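Long-range contact in Exo beta-1,2-glucooligosaccharide sophorohydrolase (non-reducing end) (Parabacteroides distasonis ATCC 8503, PDB 5Z06), which hydrolyses linear beta-1,2-glucans and beta-1,2-glucooligosaccharides from the non-reducing end, releasing sophorose: residues D216-D227 with K253-Y264. Sequence-based numbering, arbitrary orientation.
Sequences DIKYYRIYRSFD and KKAYYKVTAVDY
Val262 O accepts from two consecutive backbone donors, Lys218 N at 2.7 Å in the carbonyl plane and Tyr219 N at 3.3 Å, tilted from it. Two residues thus face one, which defines a classic beta bulge. Beside it, the Lys218 chain crosses the Tyr264 ring at about a right angle; its CG, turned opposite the backbone N (chi1 -164°), sits 3.8 Å from the Tyr264 ring centroid, a CH-pi contact over the ring's centre. With an alanine in place of Tyr264, the Lys218 methylenes would probably lose this flat support and the Asp7 carboxylate its hydroxyl partner. Beyond the bulge, paired backbone bonds continue to Ser225 and Tyr256, joining strands 219-225 and 254-262 at 154°, the central pair of a four-stranded antiparallel sheet with 232-237 and 275-278 outside them. On one face of this pair, Val262 CG1 meets Tyr219 CE1 at 3.6 Å, while Val262 CG2 lies over a face of the Arg221 guanidinium, which is salt-bridged to Glu268. On the other, Arg224 CG packs 3.6 Å from Tyr257 CE1; Asp246 OD2 salt-bridges Arg224 NH1 and hydrogen-bonds the Tyr257 hydroxyl. At the far end, Lys253 NZ stands 4.2 Å from the Phe226 ring centroid, 17° off the normal, a cation-pi contact.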
loop_
_atom_site.group_PDB
_atom_site.type_symbol
_atom_site.label_atom_id
_atom_site.label_comp_id
_atom_site.label_asym_id
_atom_site.label_seq_id
_atom_site.Cartn_x
_atom_site.Cartn_y
_atom_site.Cartn_z
ATOM N N ASP A 216 -6.515 -17.705 17.294
ATOM C CA ASP A 216 -7.141 -17.330 16.029
ATOM C C ASP A 216 -8.436 -16.511 16.244
ATOM O O ASP A 216 -9.561 -16.973 16.023
ATOM C CB ASP A 216 -7.359 -18.571 15.161
ATOM C CG ASP A 216 -7.560 -18.230 13.704
ATOM O OD1 ASP A 216 -7.466 -17.043 13.335
ATOM O OD2 ASP A 216 -7.831 -19.135 12.905
ATOM N N ILE A 217 -8.242 -15.272 16.683
ATOM C CA ILE A 217 -9.340 -14.346 16.922
ATOM C C ILE A 217 -9.807 -13.684 15.623
ATOM O O ILE A 217 -9.077 -13.643 14.612
ATOM C CB ILE A 217 -8.982 -13.278 17.978
ATOM C CG1 ILE A 217 -7.842 -12.369 17.523
ATOM C CG2 ILE A 217 -8.618 -13.944 19.300
ATOM C CD1 ILE A 217 -7.940 -10.985 18.104
ATOM N N LYS A 218 -11.025 -13.152 15.666
ATOM C CA LYS A 218 -11.634 -12.558 14.476
ATOM C C LYS A 218 -11.079 -11.143 14.267
ATOM O O LYS A 218 -10.613 -10.786 13.193
ATOM C CB LYS A 218 -13.155 -12.535 14.618
ATOM C CG LYS A 218 -13.901 -12.296 13.318
ATOM C CD LYS A 218 -15.380 -12.061 13.579
ATOM C CE LYS A 218 -16.155 -11.775 12.308
ATOM N NZ LYS A 218 -16.228 -12.948 11.417
ATOM N N TYR A 219 -11.154 -10.347 15.317
ATOM C CA TYR A 219 -10.689 -8.982 15.266
ATOM C C TYR A 219 -10.578 -8.445 16.655
ATOM O O TYR A 219 -11.031 -9.069 17.614
ATOM C CB TYR A 219 -11.597 -8.084 14.408
ATOM C CG TYR A 219 -13.117 -8.219 14.546
ATOM C CD1 TYR A 219 -13.774 -7.957 15.748
ATOM C CD2 TYR A 219 -13.902 -8.500 13.427
ATOM C CE1 TYR A 219 -15.157 -8.043 15.841
ATOM C CE2 TYR A 219 -15.279 -8.581 13.510
ATOM C CZ TYR A 219 -15.901 -8.347 14.714
ATOM O OH TYR A 219 -17.266 -8.421 14.776
ATOM N N TYR A 220 -9.923 -7.308 16.757
ATOM C CA TYR A 220 -9.927 -6.525 17.971
ATOM C C TYR A 220 -11.028 -5.495 17.826
ATOM O O TYR A 220 -11.198 -4.934 16.749
ATOM C CB TYR A 220 -8.582 -5.850 18.157
ATOM C CG TYR A 220 -7.478 -6.840 18.384
ATOM C CD1 TYR A 220 -7.271 -7.394 19.649
ATOM C CD2 TYR A 220 -6.650 -7.237 17.337
ATOM C CE1 TYR A 220 -6.256 -8.310 19.868
ATOM C CE2 TYR A 220 -5.632 -8.154 17.538
ATOM C CZ TYR A 220 -5.429 -8.686 18.802
ATOM O OH TYR A 220 -4.413 -9.598 18.984
ATOM N N ARG A 221 -11.796 -5.282 18.882
ATOM C CA ARG A 221 -12.768 -4.220 18.908
ATOM C C ARG A 221 -12.158 -3.127 19.725
ATOM O O ARG A 221 -11.691 -3.389 20.846
ATOM C CB ARG A 221 -14.067 -4.665 19.576
ATOM C CG ARG A 221 -15.237 -4.805 18.625
ATOM C CD ARG A 221 -16.505 -5.231 19.352
ATOM N NE ARG A 221 -17.334 -6.061 18.477
ATOM C CZ ARG A 221 -18.115 -7.071 18.871
ATOM N NH1 ARG A 221 -18.212 -7.419 20.160
ATOM N NH2 ARG A 221 -18.811 -7.751 17.955
ATOM N N ILE A 222 -12.211 -1.901 19.198
ATOM C CA ILE A 222 -11.671 -0.748 19.905
ATOM C C ILE A 222 -12.837 0.079 20.434
ATOM O O ILE A 222 -13.775 0.380 19.689
ATOM C CB ILE A 222 -10.749 0.127 19.019
ATOM C CG1 ILE A 222 -9.538 -0.685 18.536
ATOM C CG2 ILE A 222 -10.276 1.370 19.783
ATOM C CD1 ILE A 222 -9.767 -1.422 17.240
ATOM N N TYR A 223 -12.736 0.436 21.715
ATOM C CA TYR A 223 -13.730 1.268 22.415
ATOM C C TYR A 223 -13.128 2.599 22.787
ATOM O O TYR A 223 -11.984 2.676 23.197
ATOM C CB TYR A 223 -14.224 0.589 23.696
ATOM C CG TYR A 223 -15.051 -0.634 23.418
ATOM C CD1 TYR A 223 -14.435 -1.864 23.223
ATOM C CD2 TYR A 223 -16.445 -0.559 23.310
ATOM C CE1 TYR A 223 -15.174 -2.992 22.942
ATOM C CE2 TYR A 223 -17.198 -1.687 23.033
ATOM C CZ TYR A 223 -16.553 -2.904 22.854
ATOM O OH TYR A 223 -17.272 -4.032 22.567
ATOM N N ARG A 224 -13.918 3.642 22.638
ATOM C CA ARG A 224 -13.475 4.983 22.925
ATOM C C ARG A 224 -14.416 5.674 23.900
ATOM O O ARG A 224 -15.626 5.498 23.845
ATOM C CB ARG A 224 -13.403 5.795 21.647
ATOM C CG ARG A 224 -12.785 7.170 21.861
ATOM C CD ARG A 224 -12.745 7.911 20.556
ATOM N NE ARG A 224 -14.073 8.163 20.025
ATOM C CZ ARG A 224 -14.336 8.541 18.770
ATOM N NH1 ARG A 224 -13.369 8.702 17.874
ATOM N NH2 ARG A 224 -15.582 8.763 18.400
ATOM N N SER A 225 -13.838 6.469 24.780
ATOM C CA SER A 225 -14.606 7.334 25.650
ATOM C C SER A 225 -14.028 8.731 25.565
ATOM O O SER A 225 -12.811 8.903 25.501
ATOM C CB SER A 225 -14.556 6.820 27.078
ATOM O OG SER A 225 -15.373 7.627 27.895
ATOM N N PHE A 226 -14.906 9.723 25.528
ATOM C CA PHE A 226 -14.503 11.117 25.687
ATOM C C PHE A 226 -14.570 11.607 27.127
ATOM O O PHE A 226 -14.048 12.678 27.417
ATOM C CB PHE A 226 -15.326 12.016 24.785
ATOM C CG PHE A 226 -15.090 11.776 23.332
ATOM C CD1 PHE A 226 -13.793 11.775 22.808
ATOM C CD2 PHE A 226 -16.157 11.574 22.467
ATOM C CE1 PHE A 226 -13.569 11.564 21.458
ATOM C CE2 PHE A 226 -15.938 11.371 21.112
ATOM C CZ PHE A 226 -14.639 11.366 20.606
ATOM N N ASP A 227 -15.182 10.827 28.020
ATOM C CA ASP A 227 -15.255 11.186 29.445
ATOM C C ASP A 227 -14.624 10.164 30.403
ATOM O O ASP A 227 -14.518 10.432 31.593
ATOM C CB ASP A 227 -16.704 11.513 29.848
ATOM C CG ASP A 227 -17.671 10.358 29.642
ATOM O OD1 ASP A 227 -17.266 9.173 29.678
ATOM O OD2 ASP A 227 -18.869 10.649 29.450
ATOM N N LYS A 253 -8.380 17.473 22.043
ATOM C CA LYS A 253 -9.441 16.543 22.352
ATOM C C LYS A 253 -8.852 15.370 23.059
ATOM O O LYS A 253 -7.930 14.716 22.533
ATOM C CB LYS A 253 -10.121 16.065 21.078
ATOM C CG LYS A 253 -11.360 15.222 21.309
ATOM C CD LYS A 253 -12.478 15.972 22.036
ATOM C CE LYS A 253 -13.822 15.316 21.704
ATOM N NZ LYS A 253 -14.980 15.751 22.542
ATOM N N LYS A 254 -9.382 15.111 24.252
ATOM C CA LYS A 254 -8.965 13.994 25.058
ATOM C C LYS A 254 -9.835 12.809 24.711
ATOM O O LYS A 254 -11.047 12.943 24.564
ATOM C CB LYS A 254 -9.088 14.311 26.550
ATOM C CG LYS A 254 -8.648 13.149 27.427
ATOM C CD LYS A 254 -8.180 13.617 28.802
ATOM C CE LYS A 254 -7.457 12.498 29.544
ATOM N NZ LYS A 254 -7.161 12.856 30.962
ATOM N N ALA A 255 -9.209 11.651 24.557
ATOM C CA ALA A 255 -9.950 10.407 24.368
ATOM C C ALA A 255 -9.278 9.271 25.114
ATOM O O ALA A 255 -8.064 9.248 25.278
ATOM C CB ALA A 255 -10.103 10.068 22.889
ATOM N N TYR A 256 -10.108 8.351 25.573
ATOM C CA TYR A 256 -9.690 7.194 26.317
ATOM C C TYR A 256 -10.019 6.016 25.446
ATOM O O TYR A 256 -11.017 6.037 24.722
ATOM C CB TYR A 256 -10.469 7.055 27.638
ATOM C CG TYR A 256 -10.383 8.229 28.588
ATOM C CD1 TYR A 256 -11.111 9.398 28.337
ATOM C CD2 TYR A 256 -9.627 8.161 29.760
ATOM C CE1 TYR A 256 -11.069 10.477 29.200
ATOM C CE2 TYR A 256 -9.579 9.246 30.642
ATOM C CZ TYR A 256 -10.315 10.398 30.350
ATOM O OH TYR A 256 -10.309 11.499 31.163
ATOM N N TYR A 257 -9.196 4.985 25.533
ATOM C CA TYR A 257 -9.336 3.823 24.675
ATOM C C TYR A 257 -9.165 2.514 25.431
ATOM O O TYR A 257 -8.363 2.392 26.353
ATOM C CB TYR A 257 -8.338 3.878 23.525
ATOM C CG TYR A 257 -8.554 5.046 22.621
ATOM C CD1 TYR A 257 -9.404 4.957 21.532
ATOM C CD2 TYR A 257 -7.894 6.247 22.846
ATOM C CE1 TYR A 257 -9.605 6.050 20.688
ATOM C CE2 TYR A 257 -8.096 7.346 22.024
ATOM C CZ TYR A 257 -8.940 7.238 20.943
ATOM O OH TYR A 257 -9.113 8.302 20.116
ATOM N N LYS A 258 -9.910 1.530 24.957
ATOM C CA LYS A 258 -10.028 0.246 25.576
ATOM C C LYS A 258 -10.181 -0.700 24.409
ATOM O O LYS A 258 -10.951 -0.427 23.478
ATOM C CB LYS A 258 -11.301 0.243 26.405
ATOM C CG LYS A 258 -11.249 -0.483 27.721
ATOM C CD LYS A 258 -12.423 -0.048 28.604
ATOM C CE LYS A 258 -13.756 -0.186 27.867
ATOM N NZ LYS A 258 -14.924 -0.170 28.781
ATOM N N VAL A 259 -9.467 -1.812 24.450
ATOM C CA VAL A 259 -9.520 -2.755 23.351
ATOM C C VAL A 259 -9.882 -4.135 23.878
ATOM O O VAL A 259 -9.358 -4.579 24.901
ATOM C CB VAL A 259 -8.172 -2.777 22.624
ATOM C CG1 VAL A 259 -8.168 -3.811 21.501
ATOM C CG2 VAL A 259 -7.866 -1.386 22.087
ATOM N N THR A 260 -10.768 -4.813 23.160
ATOM C CA THR A 260 -11.091 -6.212 23.449
ATOM C C THR A 260 -10.715 -7.063 22.242
ATOM O O THR A 260 -10.567 -6.537 21.148
ATOM C CB THR A 260 -12.601 -6.394 23.737
ATOM O OG1 THR A 260 -13.357 -6.064 22.575
ATOM C CG2 THR A 260 -13.068 -5.508 24.889
ATOM N N ALA A 261 -10.549 -8.370 22.470
ATOM C CA ALA A 261 -10.414 -9.370 21.403
ATOM C C ALA A 261 -11.735 -10.098 21.210
ATOM O O ALA A 261 -12.385 -10.488 22.174
ATOM C CB ALA A 261 -9.318 -10.365 21.733
ATOM N N VAL A 262 -12.122 -10.283 19.955
ATOM C CA VAL A 262 -13.382 -10.910 19.593
ATOM C C VAL A 262 -13.041 -12.152 18.786
ATOM O O VAL A 262 -12.258 -12.072 17.846
ATOM C CB VAL A 262 -14.249 -9.954 18.763
ATOM C CG1 VAL A 262 -15.573 -10.590 18.358
ATOM C CG2 VAL A 262 -14.496 -8.672 19.543
ATOM N N ASP A 263 -13.610 -13.300 19.166
ATOM C CA ASP A 263 -13.397 -14.547 18.426
ATOM C C ASP A 263 -14.442 -14.673 17.333
ATOM O O ASP A 263 -15.351 -13.841 17.240
ATOM C CB ASP A 263 -13.366 -15.773 19.368
ATOM C CG ASP A 263 -14.726 -16.111 20.005
ATOM O OD1 ASP A 263 -15.793 -15.795 19.449
ATOM O OD2 ASP A 263 -14.702 -16.725 21.091
ATOM N N TYR A 264 -14.327 -15.707 16.511
ATOM C CA TYR A 264 -15.268 -15.899 15.407
ATOM C C TYR A 264 -16.708 -16.203 15.831
ATOM O O TYR A 264 -17.643 -15.967 15.059
ATOM C CB TYR A 264 -14.751 -16.951 14.423
ATOM C CG TYR A 264 -13.747 -16.371 13.464
ATOM C CD1 TYR A 264 -12.453 -16.067 13.876
ATOM C CD2 TYR A 264 -14.103 -16.088 12.150
ATOM C CE1 TYR A 264 -11.536 -15.529 12.991
ATOM C CE2 TYR A 264 -13.200 -15.549 11.260
ATOM C CZ TYR A 264 -11.919 -15.256 11.687
ATOM O OH TYR A 264 -11.015 -14.728 10.798
HETATM O O HOH W 1 -12.074 -17.478 16.980
HETATM O O HOH W 2 -12.833 14.345 25.935
#